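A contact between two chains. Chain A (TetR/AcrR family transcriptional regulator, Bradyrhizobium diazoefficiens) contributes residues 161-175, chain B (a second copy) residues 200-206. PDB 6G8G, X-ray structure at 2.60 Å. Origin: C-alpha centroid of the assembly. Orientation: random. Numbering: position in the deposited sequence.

Chain A, residues 161-175: FDDPMEAANQFLSLV
Chain B 200-206: EAGLKFF

This is a small, steeply crossed helix-to-helix contact between two copies of one regulator, built on side-chain packing around F205(B), with a long salt bridge at one end and no hydrogen bond across it. Chain A begins as a loop, F161(A) extended (phi/psi -176/158), D162(A) at -85/-43 and D163(A) extended again (-128/125), and is helical from P164(A) onward; all of 200-206 in chain B is helical. The N-to-C directions differ by 74°, and the axes come no closer than 11.7 Å, a gap that leaves room for side chains. The CA atoms pair E166(A) with A201(B) at 8.5 Å and Q170(A) with G202(B) at 8.0 Å.

D163(A), chi1 t, caps the chain A helix, whose first amides lack acceptors in a preceding turn: M165(A) N gives a weak bond to D163(A) OD1 at 3.3 Å, and E166(A) N a weak one to D163(A) OD2 at 3.2 Å. Beyond it, E166(A), Q170(A) and L174(A) all point toward chain B, spaced four apart, which keeps them on one face of the helix.

Q170(A) (m, t, chi3 -27°) is central. Its CB lies over one face of the F205(B) ring, while OE1 comes within 3.0 Å of F205(B) CD2; its NE2 is 3.7 Å from A201(B) O, which already accepts the helical bond from F205(B) N. A long side chain with an aliphatic stem and polar tip suits this place. F205(B) (chi1 t, chi2 -83°) also meets L174(A) (m, t), with CE1 4.0 Å from L174(A) CD1, an apolar contact in a buried setting.

E166(A) (t, t, chi3 64°) brings OE2 within 3.5 Å of A201(B) CB, a van der Waals approach to a small residue pointing toward chain A. Near the loop, exposed K204(B) has chi1 -145° and chi3 95°, both between wells, with chi2 and chi4 t; its NZ reaches D162(A) OD1 (chi1 m) at 3.6 Å, a long salt bridge between opposite charges.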

# COMPACT_ATOMS: atom_id res chain seq x y z
N PHE A 161 3.30 -17.28 19.60
CA PHE A 161 4.12 -16.54 18.65
C PHE A 161 5.28 -15.93 19.44
O PHE A 161 5.16 -15.74 20.64
CB PHE A 161 3.30 -15.44 17.95
CG PHE A 161 2.64 -14.48 18.90
CD1 PHE A 161 3.38 -13.48 19.53
CD2 PHE A 161 1.28 -14.55 19.15
CE1 PHE A 161 2.78 -12.59 20.44
CE2 PHE A 161 0.67 -13.67 20.04
CZ PHE A 161 1.42 -12.69 20.69
N ASP A 162 6.38 -15.59 18.77
CA ASP A 162 7.57 -15.10 19.47
C ASP A 162 7.52 -13.61 19.75
O ASP A 162 7.91 -13.20 20.82
CB ASP A 162 8.85 -15.47 18.71
CG ASP A 162 8.84 -16.93 18.24
OD1 ASP A 162 8.30 -17.20 17.12
OD2 ASP A 162 9.36 -17.81 18.98
N ASP A 163 7.08 -12.80 18.79
CA ASP A 163 7.06 -11.32 18.93
C ASP A 163 5.69 -10.72 18.62
O ASP A 163 5.13 -10.95 17.54
CB ASP A 163 8.15 -10.66 18.05
CG ASP A 163 8.05 -9.13 18.00
OD1 ASP A 163 7.72 -8.49 19.04
OD2 ASP A 163 8.33 -8.55 16.93
N PRO A 164 5.14 -9.97 19.56
CA PRO A 164 3.79 -9.43 19.42
C PRO A 164 3.62 -8.38 18.32
O PRO A 164 2.58 -8.34 17.66
CB PRO A 164 3.51 -8.82 20.79
CG PRO A 164 4.85 -8.61 21.40
CD PRO A 164 5.66 -9.76 20.92
N MSE A 165 4.65 -7.58 18.06
CA MSE A 165 4.57 -6.62 16.96
C MSE A 165 4.60 -7.32 15.63
O MSE A 165 3.83 -7.00 14.73
CB MSE A 165 5.68 -5.60 17.11
CG MSE A 165 5.25 -4.68 18.25
SE MSE A 165 6.26 -3.00 18.22
CE MSE A 165 5.76 -2.23 16.49
N GLU A 166 5.50 -8.28 15.49
CA GLU A 166 5.55 -9.07 14.30
C GLU A 166 4.18 -9.67 14.07
O GLU A 166 3.67 -9.63 12.97
CB GLU A 166 6.65 -10.13 14.44
CG GLU A 166 6.86 -11.04 13.22
CD GLU A 166 8.12 -11.89 13.29
OE1 GLU A 166 8.23 -12.77 14.19
OE2 GLU A 166 9.01 -11.65 12.43
N ALA A 167 3.58 -10.23 15.11
CA ALA A 167 2.30 -10.92 14.94
C ALA A 167 1.20 -9.95 14.62
O ALA A 167 0.33 -10.24 13.81
CB ALA A 167 1.94 -11.71 16.17
N ALA A 168 1.23 -8.79 15.24
CA ALA A 168 0.23 -7.79 14.95
C ALA A 168 0.33 -7.39 13.50
O ALA A 168 -0.67 -7.29 12.79
CB ALA A 168 0.43 -6.58 15.85
N ASN A 169 1.54 -7.16 13.05
CA ASN A 169 1.74 -6.72 11.68
C ASN A 169 1.29 -7.79 10.68
O ASN A 169 0.77 -7.50 9.61
CB ASN A 169 3.20 -6.36 11.50
CG ASN A 169 3.52 -5.83 10.14
OD1 ASN A 169 4.38 -6.37 9.53
ND2 ASN A 169 2.88 -4.75 9.69
N GLN A 170 1.44 -9.04 11.06
CA GLN A 170 1.04 -10.11 10.20
C GLN A 170 -0.45 -10.19 10.11
O GLN A 170 -1.01 -10.34 9.03
CB GLN A 170 1.63 -11.41 10.70
CG GLN A 170 3.12 -11.45 10.42
CD GLN A 170 3.85 -12.51 11.22
OE1 GLN A 170 3.43 -12.90 12.31
NE2 GLN A 170 4.96 -12.99 10.67
N PHE A 171 -1.11 -10.03 11.24
CA PHE A 171 -2.57 -10.01 11.25
C PHE A 171 -3.12 -8.92 10.34
O PHE A 171 -4.02 -9.15 9.55
CB PHE A 171 -3.10 -9.80 12.67
CG PHE A 171 -4.57 -9.70 12.74
CD1 PHE A 171 -5.35 -10.84 12.74
CD2 PHE A 171 -5.19 -8.49 12.83
CE1 PHE A 171 -6.72 -10.75 12.82
CE2 PHE A 171 -6.57 -8.39 12.92
CZ PHE A 171 -7.34 -9.52 12.91
N LEU A 172 -2.55 -7.74 10.45
CA LEU A 172 -3.01 -6.61 9.68
C LEU A 172 -2.68 -6.75 8.21
O LEU A 172 -3.52 -6.50 7.36
CB LEU A 172 -2.45 -5.32 10.26
CG LEU A 172 -2.90 -5.02 11.70
CD1 LEU A 172 -2.03 -3.95 12.34
CD2 LEU A 172 -4.35 -4.58 11.73
N SER A 173 -1.49 -7.22 7.88
CA SER A 173 -1.19 -7.53 6.48
C SER A 173 -2.18 -8.55 5.89
O SER A 173 -2.59 -8.39 4.77
CB SER A 173 0.21 -8.04 6.33
OG SER A 173 1.09 -7.06 6.83
N LEU A 174 -2.58 -9.56 6.66
CA LEU A 174 -3.51 -10.54 6.14
C LEU A 174 -4.88 -9.95 5.84
O LEU A 174 -5.44 -10.18 4.79
CB LEU A 174 -3.69 -11.68 7.11
CG LEU A 174 -2.44 -12.54 7.16
CD1 LEU A 174 -2.49 -13.45 8.37
CD2 LEU A 174 -2.30 -13.35 5.88
N VAL A 175 -5.38 -9.18 6.77
CA VAL A 175 -6.74 -8.67 6.72
C VAL A 175 -6.83 -7.58 5.68
O VAL A 175 -7.82 -7.43 4.97
CB VAL A 175 -7.08 -8.15 8.12
CG1 VAL A 175 -7.88 -6.87 8.08
CG2 VAL A 175 -7.84 -9.21 8.88
N GLU B 200 11.85 -14.38 5.34
CA GLU B 200 11.93 -15.55 6.20
C GLU B 200 10.80 -15.49 7.24
O GLU B 200 10.16 -16.51 7.54
CB GLU B 200 13.31 -15.66 6.86
CG GLU B 200 13.49 -16.91 7.71
CD GLU B 200 13.14 -18.19 6.96
OE1 GLU B 200 13.64 -18.37 5.81
OE2 GLU B 200 12.33 -19.01 7.50
N ALA B 201 10.49 -14.30 7.70
CA ALA B 201 9.38 -14.11 8.64
C ALA B 201 8.03 -14.47 8.04
O ALA B 201 7.23 -15.15 8.68
CB ALA B 201 9.35 -12.67 9.12
N GLY B 202 7.80 -14.01 6.81
CA GLY B 202 6.55 -14.25 6.09
C GLY B 202 6.34 -15.72 5.77
O GLY B 202 5.24 -16.26 5.89
N LEU B 203 7.42 -16.34 5.33
CA LEU B 203 7.40 -17.73 4.96
C LEU B 203 7.20 -18.62 6.16
O LEU B 203 6.42 -19.58 6.11
CB LEU B 203 8.71 -18.09 4.29
CG LEU B 203 8.92 -19.57 3.98
CD1 LEU B 203 7.83 -20.06 3.05
CD2 LEU B 203 10.29 -19.75 3.36
N LYS B 204 7.92 -18.33 7.23
CA LYS B 204 7.83 -19.12 8.45
C LYS B 204 6.36 -19.18 8.87
O LYS B 204 5.83 -20.23 9.20
CB LYS B 204 8.68 -18.50 9.55
CG LYS B 204 9.34 -19.50 10.46
CD LYS B 204 10.18 -18.83 11.56
CE LYS B 204 9.33 -18.69 12.83
NZ LYS B 204 9.91 -17.84 13.91
N PHE B 205 5.71 -18.03 8.79
CA PHE B 205 4.33 -17.90 9.21
C PHE B 205 3.38 -18.63 8.25
O PHE B 205 2.45 -19.34 8.66
CB PHE B 205 3.97 -16.42 9.27
CG PHE B 205 2.67 -16.11 9.96
CD1 PHE B 205 1.45 -16.21 9.28
CD2 PHE B 205 2.66 -15.63 11.25
CE1 PHE B 205 0.26 -15.86 9.90
CE2 PHE B 205 1.47 -15.29 11.88
CZ PHE B 205 0.27 -15.40 11.21
N PHE B 206 3.61 -18.41 6.97
CA PHE B 206 2.80 -19.07 5.97
C PHE B 206 2.81 -20.60 6.14
O PHE B 206 1.77 -21.25 6.00
CB PHE B 206 3.32 -18.73 4.60
CG PHE B 206 2.51 -19.34 3.51
CD1 PHE B 206 1.28 -18.81 3.19
CD2 PHE B 206 2.97 -20.42 2.82
CE1 PHE B 206 0.51 -19.35 2.19
CE2 PHE B 206 2.22 -20.97 1.81
CZ PHE B 206 0.98 -20.44 1.51